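Local coordinates for protein probable molybdenum cofactor guanylyltransferase (PDB 2E8B) that probably transfers GMP from GTP to molybdopterin bearing molybdenum, making the guanine dinucleotide form of the molybdenum cofactor, at residues A[123-128]-A[143-148]; A[134-139]-A[162-167]; A[17-22]-A[48-53]. All coordinates share one frame; numbering follows the deposited sequence.

Interaction 1 of 3, residues A[123-128]-A[143-148]; sequences KEPVSV and KKLLEK
The flat cis peptide ahead of P125 leads into a puckered pyrrolidine ring, and the CB corner of that ring lies 3.9 Å from CD2 of L145, while CG of the ring packs near the backbone oxygen of V167 in helix 160-167. The O of P125 is 3.9 Å from CD1 of L145. One leucine thus divides its two methyls between the side chain and the backbone of a single proline. The first two torsions of L145 (chi1 -58°, CG opposite the carbonyl carbon, and chi2 169°) together bring CD1 to the carbonyl O of P125 and CD2 to its CB. CD1 also faces CG2 of V126, but the modelled separation there is implausibly short and says nothing about tightness. No hydrogen bond joins the two segments. The carboxylate of E124 and the ammonium of K144 carry opposite charges at the exposed border, with OE1 of E124 4.8 Å from NZ of K144, not in contact, so any attraction is probably weak.

The cis peptide bends the chain just ahead of the strand. Within this bend the backbone N of K123 donates to OG of S127 over 2.8 Å, at 155°, and N170 ND2 binds the carbonyl of E124. L145 also packs on V167, and V126 on L164, so helix 160-167 completes the apolar cluster. It is a sheet-to-helix seam of the MobA-like GT-A fold: the entry to strand 126-130 is covered by the chain leading from strand 140-142 into helix 146-154.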
loop_
_atom_site.group_PDB
_atom_site.type_symbol
_atom_site.label_atom_id
_atom_site.label_comp_id
_atom_site.label_asym_id
_atom_site.label_seq_id
_atom_site.Cartn_x
_atom_site.Cartn_y
_atom_site.Cartn_z
ATOM N N LYS A 123 -12.695 2.212 -9.412
ATOM C CA LYS A 123 -13.424 3.383 -9.893
ATOM C C LYS A 123 -12.685 4.620 -9.380
ATOM O O LYS A 123 -12.261 4.663 -8.224
ATOM C CB LYS A 123 -14.863 3.383 -9.364
ATOM C CG LYS A 123 -15.751 2.359 -10.047
ATOM C CD LYS A 123 -17.119 2.258 -9.385
ATOM C CE LYS A 123 -18.056 1.362 -10.192
ATOM N NZ LYS A 123 -18.368 1.993 -11.506
ATOM N N GLU A 124 -12.525 5.618 -10.241
ATOM C CA GLU A 124 -11.839 6.852 -9.874
ATOM C C GLU A 124 -12.594 7.609 -8.777
ATOM O O GLU A 124 -13.806 7.466 -8.643
ATOM C CB GLU A 124 -11.685 7.739 -11.110
ATOM C CG GLU A 124 -10.762 7.152 -12.172
ATOM C CD GLU A 124 -10.692 8.006 -13.424
ATOM O OE1 GLU A 124 -10.357 9.203 -13.310
ATOM O OE2 GLU A 124 -10.971 7.480 -14.521
ATOM N N PRO A 125 -11.885 8.429 -7.979
ATOM C CA PRO A 125 -10.444 8.674 -8.050
ATOM C C PRO A 125 -9.632 7.707 -7.193
ATOM O O PRO A 125 -8.421 7.594 -7.358
ATOM C CB PRO A 125 -10.323 10.111 -7.554
ATOM C CG PRO A 125 -11.343 10.149 -6.476
ATOM C CD PRO A 125 -12.529 9.410 -7.084
ATOM N N VAL A 126 -10.315 7.029 -6.277
ATOM C CA VAL A 126 -9.685 6.068 -5.374
ATOM C C VAL A 126 -10.659 4.949 -5.037
ATOM O O VAL A 126 -11.849 5.188 -4.855
ATOM C CB VAL A 126 -9.284 6.724 -4.038
ATOM C CG1 VAL A 126 -8.580 5.701 -3.149
ATOM C CG2 VAL A 126 -8.411 7.923 -4.283
ATOM N N SER A 127 -10.147 3.726 -4.961
ATOM C CA SER A 127 -10.956 2.573 -4.586
ATOM C C SER A 127 -10.120 1.814 -3.574
ATOM O O SER A 127 -9.008 1.382 -3.877
ATOM C CB SER A 127 -11.255 1.683 -5.796
ATOM O OG SER A 127 -12.223 2.293 -6.634
ATOM N N VAL A 128 -10.644 1.678 -2.365
ATOM C CA VAL A 128 -9.918 0.982 -1.319
ATOM C C VAL A 128 -10.738 -0.143 -0.725
ATOM O O VAL A 128 -11.973 -0.096 -0.705
ATOM C CB VAL A 128 -9.504 1.943 -0.190
ATOM C CG1 VAL A 128 -8.324 2.796 -0.633
ATOM C CG2 VAL A 128 -10.677 2.824 0.187
ATOM N N LYS A 143 -3.020 9.398 -9.740
ATOM C CA LYS A 143 -1.930 10.357 -9.644
ATOM C C LYS A 143 -2.488 11.780 -9.599
ATOM O O LYS A 143 -1.840 12.697 -9.096
ATOM C CB LYS A 143 -0.992 10.204 -10.845
ATOM C CG LYS A 143 0.306 10.971 -10.716
ATOM C CD LYS A 143 1.163 10.811 -11.957
ATOM C CE LYS A 143 2.441 11.626 -11.846
ATOM N NZ LYS A 143 3.324 11.137 -10.753
ATOM N N LYS A 144 -3.699 11.952 -10.121
ATOM C CA LYS A 144 -4.345 13.260 -10.149
ATOM C C LYS A 144 -4.607 13.803 -8.752
ATOM O O LYS A 144 -4.935 14.974 -8.585
ATOM C CB LYS A 144 -5.658 13.183 -10.936
ATOM C CG LYS A 144 -5.463 12.909 -12.422
ATOM C CD LYS A 144 -6.783 12.872 -13.182
ATOM C CE LYS A 144 -6.553 12.610 -14.665
ATOM N NZ LYS A 144 -7.817 12.621 -15.451
ATOM N N LEU A 145 -4.451 12.946 -7.749
ATOM C CA LEU A 145 -4.666 13.340 -6.362
ATOM C C LEU A 145 -3.423 13.993 -5.758
ATOM O O LEU A 145 -3.479 14.561 -4.668
ATOM C CB LEU A 145 -5.026 12.112 -5.532
ATOM C CG LEU A 145 -6.262 11.335 -5.970
ATOM C CD1 LEU A 145 -6.305 10.026 -5.220
ATOM C CD2 LEU A 145 -7.513 12.155 -5.713
ATOM N N LEU A 146 -2.305 13.908 -6.469
ATOM C CA LEU A 146 -1.048 14.465 -5.980
ATOM C C LEU A 146 -1.146 15.903 -5.468
ATOM O O LEU A 146 -0.669 16.205 -4.376
ATOM C CB LEU A 146 0.025 14.369 -7.067
ATOM C CG LEU A 146 1.462 14.614 -6.614
ATOM C CD1 LEU A 146 1.799 13.735 -5.414
ATOM C CD2 LEU A 146 2.400 14.319 -7.768
ATOM N N GLU A 147 -1.761 16.787 -6.247
ATOM C CA GLU A 147 -1.897 18.183 -5.839
ATOM C C GLU A 147 -2.618 18.339 -4.500
ATOM O O GLU A 147 -2.185 19.105 -3.635
ATOM C CB GLU A 147 -2.649 18.979 -6.909
ATOM C CG GLU A 147 -2.985 20.402 -6.488
ATOM C CD GLU A 147 -3.646 21.203 -7.595
ATOM O OE1 GLU A 147 -4.719 20.785 -8.081
ATOM O OE2 GLU A 147 -3.091 22.255 -7.979
ATOM N N LYS A 148 -3.722 17.615 -4.339
ATOM C CA LYS A 148 -4.512 17.675 -3.114
ATOM C C LYS A 148 -3.783 17.076 -1.917
ATOM O O LYS A 148 -3.835 17.621 -0.815
ATOM C CB LYS A 148 -5.844 16.947 -3.310
ATOM C CG LYS A 148 -6.851 17.709 -4.165
ATOM C CD LYS A 148 -7.884 18.442 -3.309
ATOM C CE LYS A 148 -7.244 19.440 -2.358
ATOM N NZ LYS A 148 -8.272 20.150 -1.548
#

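Interaction 2 of 3, residues A[134-139]-A[162-167]; sequences LHTLVG and ALLKDV
L164 places its CG opposite its own carbonyl carbon (chi1 -69°) and continues extended through chi2 (-178°), which carries CD1 well out from helix 160-167. On the facing segment, T136 turns CG2 opposite its carbonyl carbon (chi1 59°), leaving OG1 between the backbone N and the carbonyl. The outcome is a meeting of methyls: CD1 of L164 is 4.0 Å from CG2 of T136 and 4.3 Å from CD2 of L134. As CD2 of L134 and CG2 of T136 are themselves 4.2 Å apart, the three methyls mark out a nearly equilateral triangle, with the helix supplying one corner.

Segment 134-139 bends here. H135 centres an inverse gamma turn, and a type I beta turn runs from H135 to V138, closed by V138 N to H135 O at 3.1 Å. The carbonyl of T136 is taken up by the hydroxyl of Y141. L164 reaches beyond this pair to Y169, and T136 also touches I160 and W161, so the triangle belongs to a wider apolar layer between helix 160-167 and the sheet.

The side chain of T136 lies about 8 Å from that of L20, a predicted GTP-binding residue. With no hydrogen bond or charge pair across the two segments, their contact rests on apolar packing, that is, on close fit and the burial of methyls.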
loop_
_atom_site.group_PDB
_atom_site.type_symbol
_atom_site.label_atom_id
_atom_site.label_comp_id
_atom_site.label_asym_id
_atom_site.label_seq_id
_atom_site.Cartn_x
_atom_site.Cartn_y
_atom_site.Cartn_z
ATOM N N LEU A 134 -11.669 0.313 7.164
ATOM C CA LEU A 134 -11.391 0.889 5.853
ATOM C C LEU A 134 -9.885 0.735 5.646
ATOM O O LEU A 134 -9.085 1.297 6.398
ATOM C CB LEU A 134 -11.765 2.371 5.819
ATOM C CG LEU A 134 -11.501 3.063 4.478
ATOM C CD1 LEU A 134 -12.434 2.487 3.418
ATOM C CD2 LEU A 134 -11.704 4.566 4.613
ATOM N N HIS A 135 -9.494 -0.039 4.642
ATOM C CA HIS A 135 -8.081 -0.239 4.385
ATOM C C HIS A 135 -7.538 0.790 3.416
ATOM O O HIS A 135 -7.448 0.551 2.215
ATOM C CB HIS A 135 -7.854 -1.657 3.879
ATOM C CG HIS A 135 -8.313 -2.694 4.851
ATOM N ND1 HIS A 135 -9.598 -3.191 4.862
ATOM C CD2 HIS A 135 -7.687 -3.244 5.916
ATOM C CE1 HIS A 135 -9.744 -4.001 5.895
ATOM N NE2 HIS A 135 -8.599 -4.049 6.551
ATOM N N THR A 136 -7.171 1.940 3.972
ATOM C CA THR A 136 -6.651 3.060 3.206
ATOM C C THR A 136 -5.412 2.733 2.397
ATOM O O THR A 136 -5.130 3.392 1.394
ATOM C CB THR A 136 -6.299 4.235 4.124
ATOM O OG1 THR A 136 -5.324 3.807 5.081
ATOM C CG2 THR A 136 -7.535 4.736 4.847
ATOM N N LEU A 137 -4.675 1.714 2.824
ATOM C CA LEU A 137 -3.456 1.339 2.117
ATOM C C LEU A 137 -3.553 0.053 1.303
ATOM O O LEU A 137 -2.548 -0.632 1.093
ATOM C CB LEU A 137 -2.284 1.256 3.097
ATOM C CG LEU A 137 -2.060 2.539 3.913
ATOM C CD1 LEU A 137 -0.866 2.364 4.852
ATOM C CD2 LEU A 137 -1.824 3.712 2.972
ATOM N N VAL A 138 -4.768 -0.281 0.874
ATOM C CA VAL A 138 -5.009 -1.438 0.016
ATOM C C VAL A 138 -6.005 -0.959 -1.033
ATOM O O VAL A 138 -7.222 -1.006 -0.838
ATOM C CB VAL A 138 -5.607 -2.651 0.772
ATOM C CG1 VAL A 138 -5.893 -3.783 -0.214
ATOM C CG2 VAL A 138 -4.632 -3.141 1.843
ATOM N N GLY A 139 -5.479 -0.456 -2.142
ATOM C CA GLY A 139 -6.363 0.031 -3.179
ATOM C C GLY A 139 -5.649 0.692 -4.334
ATOM O O GLY A 139 -4.422 0.669 -4.432
ATOM N N ALA A 162 -9.178 12.090 6.273
ATOM C CA ALA A 162 -9.591 13.435 5.879
ATOM C C ALA A 162 -9.315 13.644 4.398
ATOM O O ALA A 162 -10.107 14.264 3.687
ATOM C CB ALA A 162 -8.843 14.478 6.710
ATOM N N LEU A 163 -8.183 13.131 3.937
ATOM C CA LEU A 163 -7.820 13.247 2.531
ATOM C C LEU A 163 -8.890 12.586 1.669
ATOM O O LEU A 163 -9.374 13.178 0.704
ATOM C CB LEU A 163 -6.477 12.564 2.264
ATOM C CG LEU A 163 -6.105 12.373 0.788
ATOM C CD1 LEU A 163 -5.790 13.729 0.140
ATOM C CD2 LEU A 163 -4.893 11.447 0.683
ATOM N N LEU A 164 -9.255 11.359 2.030
ATOM C CA LEU A 164 -10.245 10.609 1.274
ATOM C C LEU A 164 -11.628 11.254 1.285
ATOM O O LEU A 164 -12.331 11.219 0.278
ATOM C CB LEU A 164 -10.308 9.165 1.778
ATOM C CG LEU A 164 -9.059 8.330 1.459
ATOM C CD1 LEU A 164 -9.266 6.912 1.965
ATOM C CD2 LEU A 164 -8.798 8.314 -0.036
ATOM N N LYS A 165 -12.026 11.843 2.409
ATOM C CA LYS A 165 -13.322 12.512 2.454
ATOM C C LYS A 165 -13.276 13.733 1.537
ATOM O O LYS A 165 -14.259 14.073 0.879
ATOM C CB LYS A 165 -13.655 12.952 3.881
ATOM C CG LYS A 165 -14.080 11.808 4.774
ATOM C CD LYS A 165 -14.616 12.319 6.096
ATOM C CE LYS A 165 -15.413 11.239 6.804
ATOM N NZ LYS A 165 -16.022 11.744 8.068
ATOM N N ASP A 166 -12.116 14.375 1.480
ATOM C CA ASP A 166 -11.936 15.559 0.651
ATOM C C ASP A 166 -12.039 15.226 -0.836
ATOM O O ASP A 166 -12.876 15.779 -1.549
ATOM C CB ASP A 166 -10.566 16.186 0.950
ATOM C CG ASP A 166 -10.367 17.523 0.264
ATOM O OD1 ASP A 166 -11.270 17.966 -0.476
ATOM O OD2 ASP A 166 -9.294 18.134 0.471
ATOM N N VAL A 167 -11.199 14.303 -1.293
ATOM C CA VAL A 167 -11.164 13.928 -2.702
ATOM C C VAL A 167 -12.254 12.959 -3.148
ATOM O O VAL A 167 -12.562 12.877 -4.341
ATOM C CB VAL A 167 -9.793 13.325 -3.071
ATOM C CG1 VAL A 167 -8.687 14.302 -2.706
ATOM C CG2 VAL A 167 -9.590 12.004 -2.347
#

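Interaction 3 of 3, residues A[17-22]-A[48-53]; sequences CYVLAG and ETAKSV
Apolar contact converges on the CB methyl of A50, met by C17 and V19. This CB, on helix 32-51, points at strand 16-22 and lies 4.1 Å from SG of C17 and, more loosely, 4.4 Å from CG2 of V19. C17 and V19, two residues apart with Y18 between them pointing away, face the same way, SG and CG2 being 4.5 Å apart; the alanine methyl rests across both. The sulfur reaches it because C17 turns SG opposite its backbone N (chi1 177°). The small side chain of A50 is consistent with the close approach of the helix, CA of C17 to CA of A50 being 6.9 Å. Neighbours enlarge the patch, for A50 also packs on V57, V19 on I59, and C17 on F54, F101 and L103.

These elements belong to a beta-alpha-beta unit in which strand 16-22 and strand 56-61 lie parallel and helix 32-51 covers one face. Y18 projects to the other face, where its ring meets that of Y58 with the planes about 20° apart. Further along, the same strand leads into L20, A21 and G22, predicted to bind GTP, consistent with the nucleotide-binding part of a GT-A fold.

Hydrogen bonding is confined to each side. C17 and V19 pair through their backbones with strand 56-61, and Y18 with strand 99-104. At the far end of the helical segment, the carbonyl of T49 takes two donors from S52: its N at 3.1 Å and its OG at 2.6 Å, the hydroxyl tilted 17° from the carbonyl plane. V53 N bonds to A50 O at 2.9 Å, and K51 NZ reaches the carbonyl of F54.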
loop_
_atom_site.group_PDB
_atom_site.type_symbol
_atom_site.label_atom_id
_atom_site.label_comp_id
_atom_site.label_asym_id
_atom_site.label_seq_id
_atom_site.Cartn_x
_atom_site.Cartn_y
_atom_site.Cartn_z
ATOM N N CYS A 17 2.547 -1.232 -8.842
ATOM C CA CYS A 17 2.135 -1.273 -7.447
ATOM C C CYS A 17 3.247 -0.777 -6.533
ATOM O O CYS A 17 4.428 -1.046 -6.767
ATOM C CB CYS A 17 1.761 -2.708 -7.063
ATOM S SG CYS A 17 1.281 -2.997 -5.333
ATOM N N TYR A 18 2.856 -0.061 -5.484
ATOM C CA TYR A 18 3.800 0.462 -4.511
ATOM C C TYR A 18 3.527 -0.193 -3.171
ATOM O O TYR A 18 2.424 -0.102 -2.649
ATOM C CB TYR A 18 3.642 1.972 -4.390
ATOM C CG TYR A 18 4.092 2.684 -5.628
ATOM C CD1 TYR A 18 3.225 2.854 -6.699
ATOM C CD2 TYR A 18 5.409 3.125 -5.759
ATOM C CE1 TYR A 18 3.651 3.438 -7.880
ATOM C CE2 TYR A 18 5.852 3.716 -6.937
ATOM C CZ TYR A 18 4.965 3.866 -7.993
ATOM O OH TYR A 18 5.381 4.441 -9.161
ATOM N N VAL A 19 4.535 -0.877 -2.640
ATOM C CA VAL A 19 4.420 -1.544 -1.353
ATOM C C VAL A 19 5.033 -0.606 -0.326
ATOM O O VAL A 19 6.222 -0.287 -0.397
ATOM C CB VAL A 19 5.173 -2.892 -1.354
ATOM C CG1 VAL A 19 5.135 -3.513 0.030
ATOM C CG2 VAL A 19 4.550 -3.830 -2.375
ATOM N N LEU A 20 4.214 -0.158 0.620
ATOM C CA LEU A 20 4.661 0.777 1.647
ATOM C C LEU A 20 5.360 0.087 2.814
ATOM O O LEU A 20 4.740 -0.667 3.558
ATOM C CB LEU A 20 3.468 1.597 2.156
ATOM C CG LEU A 20 2.632 2.271 1.065
ATOM C CD1 LEU A 20 1.536 3.126 1.692
ATOM C CD2 LEU A 20 3.535 3.138 0.198
ATOM N N ALA A 21 6.652 0.366 2.970
ATOM C CA ALA A 21 7.455 -0.229 4.037
ATOM C C ALA A 21 7.610 0.663 5.267
ATOM O O ALA A 21 8.045 0.193 6.319
ATOM C CB ALA A 21 8.828 -0.602 3.502
ATOM N N GLY A 22 7.281 1.944 5.126
ATOM C CA GLY A 22 7.375 2.876 6.242
ATOM C C GLY A 22 8.758 3.370 6.651
ATOM O O GLY A 22 9.726 3.307 5.900
ATOM N N GLU A 48 6.123 -10.351 -3.087
ATOM C CA GLU A 48 6.002 -11.438 -4.044
ATOM C C GLU A 48 4.566 -11.534 -4.560
ATOM O O GLU A 48 4.341 -11.779 -5.740
ATOM C CB GLU A 48 6.443 -12.752 -3.398
ATOM C CG GLU A 48 7.883 -12.694 -2.907
ATOM C CD GLU A 48 8.432 -14.045 -2.500
ATOM O OE1 GLU A 48 7.841 -14.687 -1.605
ATOM O OE2 GLU A 48 9.458 -14.464 -3.076
ATOM N N THR A 49 3.596 -11.323 -3.678
ATOM C CA THR A 49 2.200 -11.362 -4.083
ATOM C C THR A 49 1.953 -10.271 -5.126
ATOM O O THR A 49 1.317 -10.506 -6.152
ATOM C CB THR A 49 1.267 -11.131 -2.881
ATOM O OG1 THR A 49 1.402 -12.224 -1.964
ATOM C CG2 THR A 49 -0.180 -11.034 -3.339
ATOM N N ALA A 50 2.471 -9.076 -4.867
ATOM C CA ALA A 50 2.301 -7.964 -5.790
ATOM C C ALA A 50 2.923 -8.288 -7.149
ATOM O O ALA A 50 2.322 -8.043 -8.195
ATOM C CB ALA A 50 2.938 -6.710 -5.211
ATOM N N LYS A 51 4.130 -8.844 -7.133
ATOM C CA LYS A 51 4.807 -9.181 -8.381
ATOM C C LYS A 51 4.045 -10.211 -9.203
ATOM O O LYS A 51 4.232 -10.289 -10.417
ATOM C CB LYS A 51 6.224 -9.691 -8.108
ATOM C CG LYS A 51 7.255 -8.586 -7.906
ATOM C CD LYS A 51 7.938 -8.135 -9.209
ATOM C CE LYS A 51 6.996 -7.457 -10.206
ATOM N NZ LYS A 51 6.382 -8.406 -11.173
ATOM N N SER A 52 3.189 -10.998 -8.559
ATOM C CA SER A 52 2.423 -12.008 -9.286
ATOM C C SER A 52 1.259 -11.367 -10.033
ATOM O O SER A 52 0.653 -11.986 -10.907
ATOM C CB SER A 52 1.896 -13.095 -8.336
ATOM O OG SER A 52 0.826 -12.646 -7.516
ATOM N N VAL A 53 0.970 -10.116 -9.698
ATOM C CA VAL A 53 -0.125 -9.382 -10.323
ATOM C C VAL A 53 0.303 -8.205 -11.208
ATOM O O VAL A 53 -0.323 -7.942 -12.239
ATOM C CB VAL A 53 -1.101 -8.841 -9.247
ATOM C CG1 VAL A 53 -2.134 -7.915 -9.881
ATOM C CG2 VAL A 53 -1.791 -9.999 -8.546
#

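All three interactions lay helical segments or their approaches against one mixed sheet, and all are apolar across the interface. Interaction 3 is the most central, its centre about 7 Å from the centre of the chain, and all its touching residues are buried. Interaction 2 is only partly buried; interaction 1 is buried too, though its centre is farthest from that of the chain, at about 14 Å, with charged residues at its edge. Interactions 1 and 2 share a neighbourhood: strands 126-130 and 134-135 pair, while helices 146-154 and 160-167 are joined by the salt bridge of K148 NZ with D166 OD2 at 3.0 Å. Interactions 2 and 3 meet through L137 CD2 and L20 CD1, 3.6 Å apart; interactions 1 and 3 do not touch.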